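Local coordinates for protein annexin (Schistosoma mansoni, PDB 4MDU) that binds acidic phospholipid membranes in the presence of calcium, aggregates liposomes, and takes part in worm reproduction and host-parasite interaction, at residues B[273-276]-B[277-280]; B[287-290]-B[291-294]. All blocks are in the same frame, centred on the assembly; numbering follows the deposited sequence.

Interaction 1 (B[273-276]-B[277-280])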
# COMPACT_ATOMS: atom_id res chain seq x y z
N SER B 273 -8.98 5.97 4.59
CA SER B 273 -7.66 6.06 3.99
C SER B 273 -6.83 4.86 4.34
O SER B 273 -7.20 4.08 5.23
CB SER B 273 -6.94 7.30 4.51
OG SER B 273 -7.77 8.43 4.34
N GLY B 274 -5.68 4.72 3.67
CA GLY B 274 -4.69 3.72 4.01
C GLY B 274 -5.18 2.30 3.80
O GLY B 274 -6.06 2.05 2.99
N ASP B 275 -4.58 1.37 4.53
CA ASP B 275 -4.96 -0.03 4.41
C ASP B 275 -6.39 -0.27 4.85
O ASP B 275 -7.03 -1.24 4.41
CB ASP B 275 -3.99 -0.90 5.21
CG ASP B 275 -2.72 -1.18 4.44
OD1 ASP B 275 -2.77 -1.17 3.19
OD2 ASP B 275 -1.67 -1.40 5.08
N TYR B 276 -6.89 0.61 5.71
CA TYR B 276 -8.27 0.54 6.14
C TYR B 276 -9.20 0.69 4.94
O TYR B 276 -10.12 -0.12 4.74
CB TYR B 276 -8.57 1.57 7.23
CG TYR B 276 -9.99 1.49 7.76
CD1 TYR B 276 -10.45 0.34 8.38
CD2 TYR B 276 -10.86 2.57 7.65
CE1 TYR B 276 -11.72 0.26 8.87
CE2 TYR B 276 -12.14 2.50 8.13
CZ TYR B 276 -12.57 1.34 8.74
OH TYR B 276 -13.84 1.26 9.22
N ARG B 277 -8.94 1.69 4.10
CA ARG B 277 -9.71 1.83 2.86
C ARG B 277 -9.58 0.61 1.97
O ARG B 277 -10.57 0.09 1.45
CB ARG B 277 -9.31 3.11 2.12
CG ARG B 277 -9.69 3.12 0.65
CD ARG B 277 -9.48 4.49 0.04
NE ARG B 277 -8.22 5.07 0.47
CZ ARG B 277 -7.85 6.33 0.24
NH1 ARG B 277 -8.66 7.15 -0.43
NH2 ARG B 277 -6.68 6.77 0.68
N LYS B 278 -8.34 0.13 1.81
CA LYS B 278 -8.08 -0.98 0.90
C LYS B 278 -8.78 -2.25 1.39
O LYS B 278 -9.32 -3.02 0.59
CB LYS B 278 -6.57 -1.23 0.74
CG LYS B 278 -5.75 -0.04 0.26
CD LYS B 278 -4.29 -0.44 -0.01
CE LYS B 278 -3.34 0.75 0.02
NZ LYS B 278 -2.55 0.85 1.30
N LEU B 279 -8.76 -2.49 2.69
CA LEU B 279 -9.47 -3.63 3.25
C LEU B 279 -10.99 -3.50 3.00
O LEU B 279 -11.62 -4.39 2.44
CB LEU B 279 -9.16 -3.78 4.75
CG LEU B 279 -9.97 -4.85 5.50
CD1 LEU B 279 -9.78 -6.19 4.84
CD2 LEU B 279 -9.60 -4.93 6.99
N LEU B 280 -11.57 -2.36 3.38
CA LEU B 280 -13.00 -2.13 3.14
C LEU B 280 -13.34 -2.25 1.66
O LEU B 280 -14.33 -2.87 1.29
CB LEU B 280 -13.41 -0.74 3.64
CG LEU B 280 -13.30 -0.50 5.15
CD1 LEU B 280 -13.70 0.93 5.52
CD2 LEU B 280 -14.17 -1.48 5.87
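D275 and K278 meet in a salt bridge three residues apart along the helix: NZ of K278 lies 2.8 Å from OD1 of D275 and approaches from above the carboxylate plane, 47° out of it. The bend at the end of the lysine chain (chi4 102°) turns NZ back onto that oxygen. Four backbone carbonyls are taken up by amides four residues on. The bond from R277 N to S273 O is 3.2 Å, with the donor well above the carbonyl plane; K278 N reaches G274 O within it, also at 3.2 Å. L279 N to D275 O is the shortest at 2.7 Å, and L280 N to Y276 O measures 3.0 Å. The stretch forms the N-terminal part of helix 274-288 in annexin repeat 3, and D275 is a calcium ligand of a site shared with D128, which lies close by in this calcium-free structure. With CG anti to the backbone N (chi1 -177°), the Y276 ring comes alongside L280, whose CD1 covers one face as a CH-pi contact, 3.7 Å from the centroid. The phenol OH is hydrogen-bonded to T238. The guanidinium of R277 lays a face over CA of S273, with NH2 3.5 Å from that carbon, while NH1 makes a weak hydrogen bond to E269 O.

Interaction 2 (B[287-290]-B[291-294])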
# COMPACT_ATOMS: atom_id res chain seq x y z
N ALA B 287 -17.84 -8.61 -2.75
CA ALA B 287 -19.27 -8.82 -2.87
C ALA B 287 -19.82 -8.31 -4.20
O ALA B 287 -20.46 -9.06 -4.92
CB ALA B 287 -20.00 -8.17 -1.71
N ILE B 288 -19.56 -7.05 -4.54
CA ILE B 288 -20.31 -6.42 -5.64
C ILE B 288 -19.56 -6.30 -6.98
O ILE B 288 -20.14 -5.90 -7.99
CB ILE B 288 -20.83 -5.03 -5.25
CG1 ILE B 288 -19.67 -4.04 -5.17
CG2 ILE B 288 -21.57 -5.09 -3.91
CD1 ILE B 288 -20.10 -2.58 -5.16
N ASP B 289 -18.29 -6.67 -7.01
CA ASP B 289 -17.49 -6.49 -8.23
C ASP B 289 -16.33 -7.48 -8.26
O ASP B 289 -15.21 -7.14 -8.61
CB ASP B 289 -16.99 -5.04 -8.28
CG ASP B 289 -16.35 -4.67 -9.64
OD1 ASP B 289 -16.69 -5.30 -10.66
OD2 ASP B 289 -15.52 -3.73 -9.66
N ARG B 290 -16.63 -8.73 -7.89
CA ARG B 290 -15.56 -9.68 -7.60
C ARG B 290 -14.67 -10.03 -8.79
O ARG B 290 -13.44 -10.02 -8.65
CB ARG B 290 -16.11 -10.97 -6.97
CG ARG B 290 -15.00 -11.76 -6.25
CD ARG B 290 -15.40 -13.17 -5.95
NE ARG B 290 -16.54 -13.19 -5.06
CZ ARG B 290 -17.21 -14.29 -4.75
NH1 ARG B 290 -16.85 -15.46 -5.27
NH2 ARG B 290 -18.25 -14.22 -3.93
N PRO B 291 -15.27 -10.38 -9.95
CA PRO B 291 -14.38 -10.75 -11.06
C PRO B 291 -13.33 -9.69 -11.36
O PRO B 291 -12.17 -10.04 -11.56
CB PRO B 291 -15.35 -10.93 -12.23
CG PRO B 291 -16.59 -11.48 -11.55
CD PRO B 291 -16.68 -10.67 -10.26
N SER B 292 -13.73 -8.41 -11.38
CA SER B 292 -12.80 -7.33 -11.66
C SER B 292 -11.77 -7.19 -10.56
O SER B 292 -10.59 -7.02 -10.84
CB SER B 292 -13.53 -6.00 -11.82
OG SER B 292 -14.41 -6.04 -12.91
N LEU B 293 -12.23 -7.24 -9.31
CA LEU B 293 -11.35 -7.12 -8.15
C LEU B 293 -10.21 -8.13 -8.17
O LEU B 293 -9.07 -7.77 -7.94
CB LEU B 293 -12.13 -7.31 -6.83
CG LEU B 293 -11.22 -7.49 -5.60
CD1 LEU B 293 -10.59 -6.19 -5.16
CD2 LEU B 293 -12.00 -8.09 -4.43
N ILE B 294 -10.53 -9.39 -8.40
CA ILE B 294 -9.50 -10.41 -8.39
C ILE B 294 -8.68 -10.37 -9.70
O ILE B 294 -7.50 -10.73 -9.72
CB ILE B 294 -10.06 -11.80 -8.07
CG1 ILE B 294 -10.85 -11.74 -6.76
CG2 ILE B 294 -8.94 -12.82 -7.93
CD1 ILE B 294 -11.46 -13.06 -6.36
O HOH W 1 -16.59 -7.54 -11.87
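OD1 of D289 accepts a hydrogen bond from a water at 2.5 Å, and the same water accepts one from the backbone N of S292 at 3.0 Å. The carboxylate thus reaches the first turn of helix 290-301 through water: D289 occupies the N-cap position but makes no direct capping bond. With CG opposite its backbone N (chi1 -170°), the carboxylate lies beside S292, and OD1 of D289 comes within 3.4 Å of CB of S292. The other oxygen, OD2, is held by a salt bridge to R285 of the preceding helix. Backbone bonds run from L293 N to D289 O at 3.1 Å and I294 N to R290 O at 3.0 Å, both nearly straight. R290 and I294 lie side by side and point the same way, CG of the arginine 3.8 Å from CD1 of the isoleucine. Beyond this apolar stem the guanidinium pairs with D323, its NE bonds to Y286 O, and it makes a cation-pi contact with Y286. P291, with no N-H, suits the first turn, where an amide would have no carbonyl of the same helix to bond. The D289-R285 pair ties the junction back to helix 274-288 and R290-D323 to the start of helix 324-335, probably balancing these charges.

From the N terminus, interaction 1 comes first, at the start of helix 274-288 in repeat 3; interaction 2 opens at that helix's last residues and passes into helix 290-301 of repeat 4. The two follow in series, neither nesting nor crossing, and each is local, closing no long loop. Helix 274-288 runs through both. Their centres are 16 Å apart and their nearest atoms about 7 Å, and they do not touch. The 273-280 end packs against helices 128-136, 177-187 and 236-243 and meets the second subunit, joining repeats 2 and 3 at the dimer contact. The 287-294 end faces helices 246-260 and 324-335, connecting repeat 3 with repeat 4.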